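Local coordinates for pectate lyase/Amb allergen (Acidovorax citrulli, PDB 4HWV), which probably cleaves pectate, a plant cell-wall polysaccharide, by calcium-dependent beta-elimination, as other lyases of polysaccharide lyase family 1 do, at residues T61-I64 and V70-T73; Q94-P97 and D101-V104; H113-A116 and S120-S123; E153-V158 and F206-Q211. All coordinates share one frame; numbering follows the deposited sequence. Where two conformers were deposited one is given.

Interaction 1 of 4, residues T61-I64 and V70-T73; sequences TAVI and VQGT
Val63 and Gln71 form the hydrogen-bonded pair of a small antiparallel hairpin, with Val63 N 2.8 Å from Gln71 O and Gln71 N 3.0 Å from Val63 O. The side chain of Gln71 leaves on the same sheet face as that of Val63. Its CB passes 4.1 Å from Val63 O, and CG lies beside its own backbone N (chi1 -61°). From there the chain runs extended, until the amide turns OE1 back toward the partner strand. A water spans the remaining distance, donating to Gln71 OE1 at 2.9 Å and to Val63 O at 2.8 Å, so this carbonyl serves the backbone and the solvent at once. Farther along, where the strands have ended, a side chain replaces the backbone acceptor: Thr61 OG1 takes the N-H of Thr73 at 3.0 Å and is also bonded to the carbonyl O of Tyr58. Gly72, in a backbone conformation that favours glycine, lies close against Thr61 O. On the other side of the hairpin Ala62 CB meets Val70 CG1 at 4.1 Å. Ala62, Ile64 and Val70 turn this apolar side onto Ile54 of helix 50-57, while the Val63 and Gln71 face is left exposed.

Interaction 2 of 4, residues Q94-P97 and D101-V104; sequences QLRP and DRYV
Arg96 and Arg102 meet through side chains alone, and the contact is an example of two arginines tolerating each other where acceptors lie nearby. The Arg96 chain extends straight from the loop, with CG anti to its backbone N (chi1 178°) and the next bond also extended, before it bends at chi3 and carries the guanidinium to helix 100-105. Arg102 is folded instead: bends at chi2 and chi3 bring CD and NE round, and the two chains cross at about a right angle. CD of Arg102 lies over one face of the Arg96 guanidinium, 3.2 Å from Arg96 NH2 and 3.6 Å from Arg96 CZ. In turn Arg96 NH2 lies over a face of the Arg102 guanidinium, 3.4 Å from Arg102 NE, and the two planes are 17° apart. NH2 and NE are both donors, so this is an offset, nearly parallel approach of two like-charged groups, not a bond. Arg102 has two conformers, and this geometry belongs to one, so the close approach is doubtful as a permanent feature. The proximity is probably eased across the dimer: Arg96 NH1 makes a salt bridge to Asp266 of the second subunit, and Arg102 NH1 is hydrogen-bonded to the carbonyl O of His259 of that subunit. Reaching from loop and helix to acceptors on the partner chain, the two arginines form part of a polar subunit interface beside the parallel beta-helix.

Interaction 3 of 4, residues H113-A116 and S120-S123; sequences HGYA and SLWS
Tyr115 lays one face of its ring over the side chain of Leu121, in a CH-pi contact that is nearly axial. Leu121 CD1 sits 3.9 Å from the ring centroid and only 12° off the ring normal. Leu121 CG is anti to its backbone N (chi1 174°), which carries the branch across the ring face, and CB touches the same face nearer its root, 3.9 Å from Tyr115 CD1. The helix backbone closes in as well, with Leu121 CA 3.6 Å from Tyr115 CE1. A different kind of neighbour occupies the edge: Ser120 OG lies in the plane of the ring, 3.5 Å from Tyr115 CD1, where it meets the C-H rim and not the pi cloud. That hydroxyl is also tied to the loop through a water, which lies 2.9 Å from Ser120 OG and accepts from Ala116 N, likewise at 2.9 Å. At the far end of the ring, Tyr115 OH is hydrogen-bonded to Asp124 OD2, one turn farther along helix 118-129, so the aromatic is pinned at its tip while its face is packed. Val104 of helix 100-105 and Ala147 of helix 143-159 pack on both Tyr115 and Leu121. Helix 108-111 gives way to Gly114, whose positive phi turns the chain, and the next residue drives an aromatic side chain against the first turns of helix 118-129. The contact thus belongs to a short loop linking two helices of a small helical cluster that flanks the parallel beta-helix.

Interaction 4 of 4, residues E153-V158 and F206-Q211; sequences ELQRRV and FDDFPQ
An Asx turn shapes the loop between strands 201-203 and 211-213, and a glutamine from helix 143-159 clasps it. In the turn, Asp207 OD1 accepts the backbone N-H of Phe209 at 2.8 Å. Gln155 reaches the loop on an extended chain, its CG anti to the backbone N (chi1 -178°), and presents both ends of its amide to Asp208. Gln155 OE1 receives Asp208 N at 2.9 Å, with the donor in the carbonyl plane on a lone pair. Gln155 NE2 donates to Asp208 OD2 at 3.0 Å, using the anti lone pair of that oxygen. Amide and carboxylate are nearly coplanar, 15° apart, although the two chains cross at about a right angle. A water ties Gln155 to the Asx turn, donating to Gln155 OE1 and to Asp207 OD1, each at 2.7 Å, and lies in plane at the edge of the Phe209 ring. Asp207 OD2 accepts from Glu225 N, and the Asp207 side chain is about 7 Å from that of the calcium ligand Asp278: the loop passes near the calcium site, though Asp207, about 10 Å from the ion, is not a ligand. Gln155 NE2 is also bonded to Asn90 OD1. Two donors meet the oxygen of this buried amide and two acceptors its nitrogen; a flip would set NH2 against the Asp208 N-H and oxygen against Asp208 OD2, so these two bonds fix its rotation.

The four contacts follow one another along the chain. Interaction 1 is a surface hairpin, its centre about 20 Å from that of interaction 4. Among helices 100-105, 118-129 and 143-159, interaction 2 touches both 3 and 4, which do not touch each other (nearest atoms about 5 Å apart). Helix 100-105 is the common element: Tyr103 packs on Leu154, Gln155, Val158 and Phe209 of interaction 4, while Val104 touches Tyr115 and Leu121 of interaction 3. The centres of interactions 2 and 4 are about 12 Å apart, those of 2 and 3 about 17 Å. This helical flank therefore runs from the second subunit, which interactions 2 and 3 both touch, to a loop near the calcium site.

Interaction 1 of 4, residues T61-I64 and V70-T73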
loop_
_atom_site.group_PDB
_atom_site.type_symbol
_atom_site.label_atom_id
_atom_site.label_comp_id
_atom_site.label_asym_id
_atom_site.label_seq_id
_atom_site.Cartn_x
_atom_site.Cartn_y
_atom_site.Cartn_z
ATOM N N THR A 61 35.053 3.391 -0.085
ATOM C CA THR A 61 35.807 2.869 -1.220
ATOM C C THR A 61 34.915 2.533 -2.414
ATOM O O THR A 61 35.413 2.085 -3.434
ATOM C CB THR A 61 36.601 1.597 -0.871
ATOM O OG1 THR A 61 35.684 0.506 -0.697
ATOM C CG2 THR A 61 37.469 1.790 0.378
ATOM N N ALA A 62 33.605 2.728 -2.299
ATOM C CA ALA A 62 32.714 2.335 -3.391
ATOM C C ALA A 62 32.787 3.299 -4.562
ATOM O O ALA A 62 32.933 4.506 -4.374
ATOM C CB ALA A 62 31.276 2.224 -2.910
ATOM N N VAL A 63 32.699 2.754 -5.770
ATOM C CA VAL A 63 32.426 3.559 -6.941
ATOM C C VAL A 63 31.050 3.133 -7.416
ATOM O O VAL A 63 30.830 1.971 -7.785
ATOM C CB VAL A 63 33.475 3.371 -8.053
ATOM C CG1 VAL A 63 33.083 4.177 -9.288
ATOM C CG2 VAL A 63 34.856 3.790 -7.552
ATOM N N ILE A 64 30.109 4.072 -7.353
ATOM C CA ILE A 64 28.726 3.803 -7.708
ATOM C C ILE A 64 28.496 4.413 -9.084
ATOM O O ILE A 64 28.589 5.637 -9.266
ATOM C CB ILE A 64 27.767 4.379 -6.656
ATOM C CG1 ILE A 64 28.164 3.851 -5.273
ATOM C CG2 ILE A 64 26.304 4.066 -7.031
ATOM C CD1 ILE A 64 27.332 4.411 -4.136
ATOM N N VAL A 70 27.676 -1.232 -8.216
ATOM C CA VAL A 70 28.746 -0.912 -7.277
ATOM C C VAL A 70 30.014 -1.715 -7.512
ATOM O O VAL A 70 29.959 -2.930 -7.729
ATOM C CB VAL A 70 28.273 -1.211 -5.832
ATOM C CG1 VAL A 70 29.369 -0.906 -4.821
ATOM C CG2 VAL A 70 26.988 -0.441 -5.509
ATOM N N GLN A 71 31.149 -1.017 -7.455
ATOM C CA GLN A 71 32.459 -1.636 -7.332
ATOM C C GLN A 71 33.088 -1.145 -6.044
ATOM O O GLN A 71 32.780 -0.048 -5.601
ATOM C CB GLN A 71 33.370 -1.184 -8.470
ATOM C CG GLN A 71 32.910 -1.537 -9.873
ATOM C CD GLN A 71 33.815 -0.892 -10.908
ATOM O OE1 GLN A 71 33.554 0.227 -11.369
ATOM N NE2 GLN A 71 34.903 -1.576 -11.251
ATOM N N GLY A 72 33.964 -1.942 -5.449
ATOM C CA GLY A 72 34.727 -1.454 -4.311
ATOM C C GLY A 72 34.939 -2.524 -3.258
ATOM O O GLY A 72 34.659 -3.696 -3.493
ATOM N N THR A 73 35.406 -2.121 -2.081
ATOM C CA THR A 73 35.788 -3.079 -1.044
ATOM C C THR A 73 34.872 -2.953 0.169
ATOM O O THR A 73 34.949 -1.961 0.887
ATOM C CB THR A 73 37.235 -2.840 -0.593
ATOM O OG1 THR A 73 38.091 -2.951 -1.734
ATOM C CG2 THR A 73 37.660 -3.870 0.463
HETATM O O HOH W 1 31.043 1.311 -10.523
#

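Interaction 2 of 4, residues Q94-P97 and D101-V104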
loop_
_atom_site.group_PDB
_atom_site.type_symbol
_atom_site.label_atom_id
_atom_site.label_comp_id
_atom_site.label_asym_id
_atom_site.label_seq_id
_atom_site.Cartn_x
_atom_site.Cartn_y
_atom_site.Cartn_z
ATOM N N GLN A 94 22.344 8.434 -9.402
ATOM C CA GLN A 94 21.939 9.829 -9.221
ATOM C C GLN A 94 20.724 9.901 -8.290
ATOM O O GLN A 94 20.136 10.962 -8.127
ATOM C CB GLN A 94 21.596 10.480 -10.567
ATOM C CG GLN A 94 22.777 10.567 -11.541
ATOM C CD GLN A 94 23.314 9.203 -12.009
ATOM O OE1 GLN A 94 24.459 8.839 -11.711
ATOM N NE2 GLN A 94 22.484 8.435 -12.721
ATOM N N LEU A 95 20.353 8.765 -7.690
ATOM C CA LEU A 95 19.189 8.654 -6.800
ATOM C C LEU A 95 17.873 8.820 -7.551
ATOM O O LEU A 95 16.845 9.064 -6.940
ATOM C CB LEU A 95 19.279 9.612 -5.594
ATOM C CG LEU A 95 20.589 9.527 -4.805
ATOM C CD1 LEU A 95 20.553 10.528 -3.634
ATOM C CD2 LEU A 95 20.871 8.098 -4.344
ATOM N N ARG A 96 17.891 8.652 -8.871
ATOM C CA ARG A 96 16.639 8.681 -9.623
ATOM C C ARG A 96 15.933 7.337 -9.498
ATOM O O ARG A 96 16.533 6.297 -9.788
ATOM C CB ARG A 96 16.897 8.961 -11.100
ATOM C CG ARG A 96 15.594 8.949 -11.896
ATOM C CD ARG A 96 15.810 9.292 -13.356
ATOM N NE ARG A 96 16.645 8.306 -14.031
ATOM C CZ ARG A 96 17.108 8.449 -15.269
ATOM N NH1 ARG A 96 16.800 9.531 -15.962
ATOM N NH2 ARG A 96 17.891 7.522 -15.804
ATOM N N PRO A 97 14.661 7.343 -9.058
ATOM C CA PRO A 97 13.901 6.081 -8.978
ATOM C C PRO A 97 13.874 5.340 -10.309
ATOM O O PRO A 97 13.579 5.908 -11.371
ATOM C CB PRO A 97 12.490 6.545 -8.580
ATOM C CG PRO A 97 12.750 7.826 -7.817
ATOM C CD PRO A 97 13.878 8.501 -8.581
ATOM N N ASP A 101 10.750 0.294 -17.396
ATOM C CA ASP A 101 11.253 0.757 -18.690
ATOM C C ASP A 101 12.705 1.180 -18.674
ATOM O O ASP A 101 13.417 0.977 -19.648
ATOM C CB ASP A 101 10.358 1.836 -19.287
ATOM C CG ASP A 101 9.163 1.237 -19.960
ATOM O OD1 ASP A 101 9.329 0.831 -21.123
ATOM O OD2 ASP A 101 8.093 1.121 -19.319
ATOM N N ARG A 102 13.148 1.791 -17.579
ATOM C CA ARG A 102 14.560 2.121 -17.428
ATOM C C ARG A 102 15.421 0.848 -17.418
ATOM O O ARG A 102 16.472 0.787 -18.048
ATOM C CB ARG A 102 14.771 2.909 -16.120
ATOM C CG ARG A 102 14.391 4.409 -16.178
ATOM C CD ARG A 102 15.672 5.264 -16.207
ATOM N NE ARG A 102 16.301 5.060 -17.506
ATOM C CZ ARG A 102 15.979 5.715 -18.614
ATOM N NH1 ARG A 102 15.055 6.670 -18.594
ATOM N NH2 ARG A 102 16.594 5.405 -19.740
ATOM N N TYR A 103 14.979 -0.160 -16.667
ATOM C CA TYR A 103 15.746 -1.399 -16.600
ATOM C C TYR A 103 15.847 -2.070 -17.968
ATOM O O TYR A 103 16.901 -2.608 -18.321
ATOM C CB TYR A 103 15.156 -2.368 -15.577
ATOM C CG TYR A 103 15.515 -2.037 -14.145
ATOM C CD1 TYR A 103 16.841 -2.055 -13.733
ATOM C CD2 TYR A 103 14.540 -1.762 -13.201
ATOM C CE1 TYR A 103 17.189 -1.769 -12.439
ATOM C CE2 TYR A 103 14.882 -1.481 -11.879
ATOM C CZ TYR A 103 16.204 -1.493 -11.512
ATOM O OH TYR A 103 16.560 -1.235 -10.215
ATOM N N VAL A 104 14.765 -2.026 -18.741
ATOM C CA VAL A 104 14.794 -2.581 -20.096
ATOM C C VAL A 104 15.736 -1.760 -20.999
ATOM O O VAL A 104 16.596 -2.320 -21.688
ATOM C CB VAL A 104 13.381 -2.667 -20.694
ATOM C CG1 VAL A 104 13.442 -3.007 -22.193
ATOM C CG2 VAL A 104 12.563 -3.694 -19.901
#

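Interaction 3 of 4, residues H113-A116 and S120-S123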
loop_
_atom_site.group_PDB
_atom_site.type_symbol
_atom_site.label_atom_id
_atom_site.label_comp_id
_atom_site.label_asym_id
_atom_site.label_seq_id
_atom_site.Cartn_x
_atom_site.Cartn_y
_atom_site.Cartn_z
ATOM N N HIS A 113 18.636 -7.448 -27.266
ATOM C CA HIS A 113 17.397 -8.071 -27.722
ATOM C C HIS A 113 16.398 -7.122 -28.376
ATOM O O HIS A 113 15.384 -7.556 -28.895
ATOM C CB HIS A 113 16.758 -8.851 -26.579
ATOM C CG HIS A 113 17.656 -9.909 -26.038
ATOM N ND1 HIS A 113 17.971 -11.046 -26.755
ATOM C CD2 HIS A 113 18.368 -9.978 -24.887
ATOM C CE1 HIS A 113 18.808 -11.786 -26.051
ATOM N NE2 HIS A 113 19.076 -11.155 -24.919
ATOM N N GLY A 114 16.711 -5.834 -28.384
ATOM C CA GLY A 114 15.971 -4.873 -29.177
ATOM C C GLY A 114 14.632 -4.425 -28.629
ATOM O O GLY A 114 13.859 -3.805 -29.347
ATOM N N TYR A 115 14.323 -4.748 -27.377
ATOM C CA TYR A 115 13.047 -4.311 -26.798
ATOM C C TYR A 115 13.010 -2.811 -26.552
ATOM O O TYR A 115 13.886 -2.268 -25.876
ATOM C CB TYR A 115 12.722 -5.089 -25.515
ATOM C CG TYR A 115 12.213 -6.465 -25.893
ATOM C CD1 TYR A 115 10.897 -6.631 -26.324
ATOM C CD2 TYR A 115 13.053 -7.585 -25.865
ATOM C CE1 TYR A 115 10.424 -7.856 -26.705
ATOM C CE2 TYR A 115 12.587 -8.821 -26.262
ATOM C CZ TYR A 115 11.274 -8.952 -26.680
ATOM O OH TYR A 115 10.821 -10.182 -27.072
ATOM N N ALA A 116 11.988 -2.152 -27.101
ATOM C CA ALA A 116 11.862 -0.701 -27.033
ATOM C C ALA A 116 11.040 -0.251 -25.833
ATOM O O ALA A 116 10.990 0.939 -25.539
ATOM C CB ALA A 116 11.239 -0.162 -28.307
ATOM N N SER A 120 6.342 -3.962 -24.532
ATOM C CA SER A 120 6.629 -4.889 -25.620
ATOM C C SER A 120 7.223 -6.203 -25.100
ATOM O O SER A 120 6.825 -7.283 -25.531
ATOM C CB SER A 120 7.563 -4.229 -26.631
ATOM O OG SER A 120 8.011 -5.168 -27.587
ATOM N N LEU A 121 8.168 -6.110 -24.167
ATOM C CA LEU A 121 8.769 -7.297 -23.582
ATOM C C LEU A 121 7.707 -8.143 -22.893
ATOM O O LEU A 121 7.636 -9.359 -23.112
ATOM C CB LEU A 121 9.872 -6.881 -22.607
ATOM C CG LEU A 121 10.492 -8.049 -21.810
ATOM C CD1 LEU A 121 11.029 -9.163 -22.720
ATOM C CD2 LEU A 121 11.587 -7.504 -20.927
ATOM N N TRP A 122 6.900 -7.504 -22.051
ATOM C CA TRP A 122 5.883 -8.223 -21.297
ATOM C C TRP A 122 4.867 -8.880 -22.231
ATOM O O TRP A 122 4.518 -10.046 -22.042
ATOM C CB TRP A 122 5.202 -7.251 -20.338
ATOM C CG TRP A 122 4.169 -7.833 -19.403
ATOM C CD1 TRP A 122 2.848 -7.519 -19.373
ATOM C CD2 TRP A 122 4.385 -8.781 -18.347
ATOM N NE1 TRP A 122 2.222 -8.205 -18.357
ATOM C CE2 TRP A 122 3.142 -8.991 -17.718
ATOM C CE3 TRP A 122 5.507 -9.475 -17.879
ATOM C CZ2 TRP A 122 2.983 -9.855 -16.639
ATOM C CZ3 TRP A 122 5.347 -10.340 -16.803
ATOM C CH2 TRP A 122 4.092 -10.530 -16.202
ATOM N N SER A 123 4.407 -8.151 -23.252
ATOM C CA SER A 123 3.490 -8.735 -24.220
ATOM C C SER A 123 4.111 -9.972 -24.873
ATOM O O SER A 123 3.457 -11.021 -24.965
ATOM C CB SER A 123 3.115 -7.698 -25.270
ATOM O OG SER A 123 2.187 -8.236 -26.198
HETATM O O HOH W 2 10.023 -3.449 -28.755
#

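Interaction 4 of 4, residues E153-V158 and F206-Q211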
loop_
_atom_site.group_PDB
_atom_site.type_symbol
_atom_site.label_atom_id
_atom_site.label_comp_id
_atom_site.label_asym_id
_atom_site.label_seq_id
_atom_site.Cartn_x
_atom_site.Cartn_y
_atom_site.Cartn_z
ATOM N N GLU A 153 18.724 -8.804 -14.118
ATOM C CA GLU A 153 20.104 -8.795 -13.653
ATOM C C GLU A 153 20.557 -7.396 -13.254
ATOM O O GLU A 153 21.251 -7.227 -12.251
ATOM C CB GLU A 153 21.040 -9.368 -14.709
ATOM C CG GLU A 153 22.479 -9.442 -14.226
ATOM C CD GLU A 153 22.652 -10.443 -13.116
ATOM O OE1 GLU A 153 21.956 -11.484 -13.115
ATOM O OE2 GLU A 153 23.484 -10.189 -12.240
ATOM N N LEU A 154 20.174 -6.390 -14.040
ATOM C CA LEU A 154 20.470 -5.005 -13.672
ATOM C C LEU A 154 19.719 -4.633 -12.389
ATOM O O LEU A 154 20.315 -4.062 -11.487
ATOM C CB LEU A 154 20.148 -4.041 -14.825
ATOM C CG LEU A 154 20.412 -2.554 -14.534
ATOM C CD1 LEU A 154 21.860 -2.323 -14.086
ATOM C CD2 LEU A 154 20.086 -1.692 -15.741
ATOM N N GLN A 155 18.435 -4.976 -12.275
ATOM C CA GLN A 155 17.740 -4.678 -11.024
ATOM C C GLN A 155 18.406 -5.354 -9.825
ATOM O O GLN A 155 18.556 -4.733 -8.776
ATOM C CB GLN A 155 16.229 -5.014 -11.103
ATOM C CG GLN A 155 15.503 -4.650 -9.808
ATOM C CD GLN A 155 13.997 -4.619 -9.935
ATOM O OE1 GLN A 155 13.401 -5.552 -10.472
ATOM N NE2 GLN A 155 13.378 -3.534 -9.478
ATOM N N ARG A 156 18.813 -6.611 -9.992
ATOM C CA ARG A 156 19.511 -7.320 -8.921
ATOM C C ARG A 156 20.731 -6.541 -8.437
ATOM O O ARG A 156 20.951 -6.381 -7.232
ATOM C CB ARG A 156 19.928 -8.704 -9.400
ATOM C CG ARG A 156 20.574 -9.524 -8.305
ATOM C CD ARG A 156 21.083 -10.858 -8.833
ATOM N NE ARG A 156 20.032 -11.793 -9.262
ATOM C CZ ARG A 156 19.372 -12.624 -8.454
ATOM N NH1 ARG A 156 19.596 -12.621 -7.148
ATOM N NH2 ARG A 156 18.479 -13.470 -8.957
ATOM N N ARG A 157 21.510 -6.023 -9.385
ATOM C CA ARG A 157 22.732 -5.304 -9.057
ATOM C C ARG A 157 22.472 -3.921 -8.441
ATOM O O ARG A 157 23.362 -3.340 -7.804
ATOM C CB ARG A 157 23.606 -5.215 -10.298
ATOM C CG ARG A 157 24.101 -6.622 -10.726
ATOM C CD ARG A 157 24.782 -6.682 -12.089
ATOM N NE ARG A 157 26.044 -5.965 -12.050
ATOM C CZ ARG A 157 26.269 -4.848 -12.728
ATOM N NH1 ARG A 157 25.316 -4.365 -13.505
ATOM N NH2 ARG A 157 27.446 -4.228 -12.638
ATOM N N VAL A 158 21.249 -3.418 -8.574
ATOM C CA VAL A 158 20.870 -2.161 -7.955
ATOM C C VAL A 158 20.283 -2.394 -6.558
ATOM O O VAL A 158 20.678 -1.746 -5.594
ATOM C CB VAL A 158 19.853 -1.424 -8.851
ATOM C CG1 VAL A 158 19.272 -0.206 -8.151
ATOM C CG2 VAL A 158 20.522 -1.000 -10.144
ATOM N N PHE A 206 10.591 -5.573 -4.077
ATOM C CA PHE A 206 9.728 -5.832 -5.234
ATOM C C PHE A 206 10.575 -6.142 -6.460
ATOM O O PHE A 206 11.501 -5.401 -6.814
ATOM C CB PHE A 206 8.901 -4.568 -5.488
ATOM C CG PHE A 206 7.762 -4.743 -6.462
ATOM C CD1 PHE A 206 6.471 -5.002 -6.004
ATOM C CD2 PHE A 206 7.982 -4.613 -7.840
ATOM C CE1 PHE A 206 5.406 -5.129 -6.893
ATOM C CE2 PHE A 206 6.920 -4.736 -8.747
ATOM C CZ PHE A 206 5.627 -4.999 -8.271
ATOM N N ASP A 207 10.257 -7.249 -7.111
ATOM C CA ASP A 207 10.958 -7.683 -8.317
ATOM C C ASP A 207 10.089 -7.296 -9.502
ATOM O O ASP A 207 8.977 -7.804 -9.665
ATOM C CB ASP A 207 11.136 -9.206 -8.231
ATOM C CG ASP A 207 11.989 -9.784 -9.331
ATOM O OD1 ASP A 207 12.107 -9.182 -10.424
ATOM O OD2 ASP A 207 12.551 -10.882 -9.094
ATOM N N ASP A 208 10.594 -6.381 -10.324
ATOM C CA ASP A 208 9.863 -5.944 -11.503
ATOM C C ASP A 208 9.898 -6.923 -12.660
ATOM O O ASP A 208 9.211 -6.697 -13.652
ATOM C CB ASP A 208 10.389 -4.593 -11.956
ATOM C CG ASP A 208 9.820 -3.481 -11.127
ATOM O OD1 ASP A 208 8.591 -3.247 -11.211
ATOM O OD2 ASP A 208 10.579 -2.849 -10.389
ATOM N N PHE A 209 10.680 -7.997 -12.515
ATOM C CA PHE A 209 10.876 -8.963 -13.602
ATOM C C PHE A 209 10.738 -10.401 -13.109
ATOM O O PHE A 209 11.658 -11.209 -13.256
ATOM C CB PHE A 209 12.223 -8.696 -14.287
ATOM C CG PHE A 209 12.277 -7.328 -14.901
ATOM C CD1 PHE A 209 11.630 -7.087 -16.115
ATOM C CD2 PHE A 209 12.899 -6.270 -14.244
ATOM C CE1 PHE A 209 11.602 -5.819 -16.658
ATOM C CE2 PHE A 209 12.871 -4.993 -14.793
ATOM C CZ PHE A 209 12.218 -4.769 -16.002
ATOM N N PRO A 210 9.572 -10.739 -12.529
ATOM C CA PRO A 210 9.371 -12.129 -12.099
ATOM C C PRO A 210 9.452 -13.078 -13.286
ATOM O O PRO A 210 9.112 -12.704 -14.418
ATOM C CB PRO A 210 7.953 -12.110 -11.517
ATOM C CG PRO A 210 7.292 -10.989 -12.236
ATOM C CD PRO A 210 8.340 -9.939 -12.409
ATOM N N GLN A 211 9.896 -14.299 -13.021
ATOM C CA GLN A 211 10.057 -15.297 -14.051
ATOM C C GLN A 211 8.918 -16.283 -13.958
ATOM O O GLN A 211 8.556 -16.723 -12.871
ATOM C CB GLN A 211 11.366 -16.047 -13.842
ATOM C CG GLN A 211 11.653 -17.110 -14.905
ATOM C CD GLN A 211 12.764 -18.041 -14.462
ATOM O OE1 GLN A 211 12.657 -18.688 -13.412
ATOM N NE2 GLN A 211 13.848 -18.098 -15.241
HETATM O O HOH W 3 14.425 -8.008 -11.153
#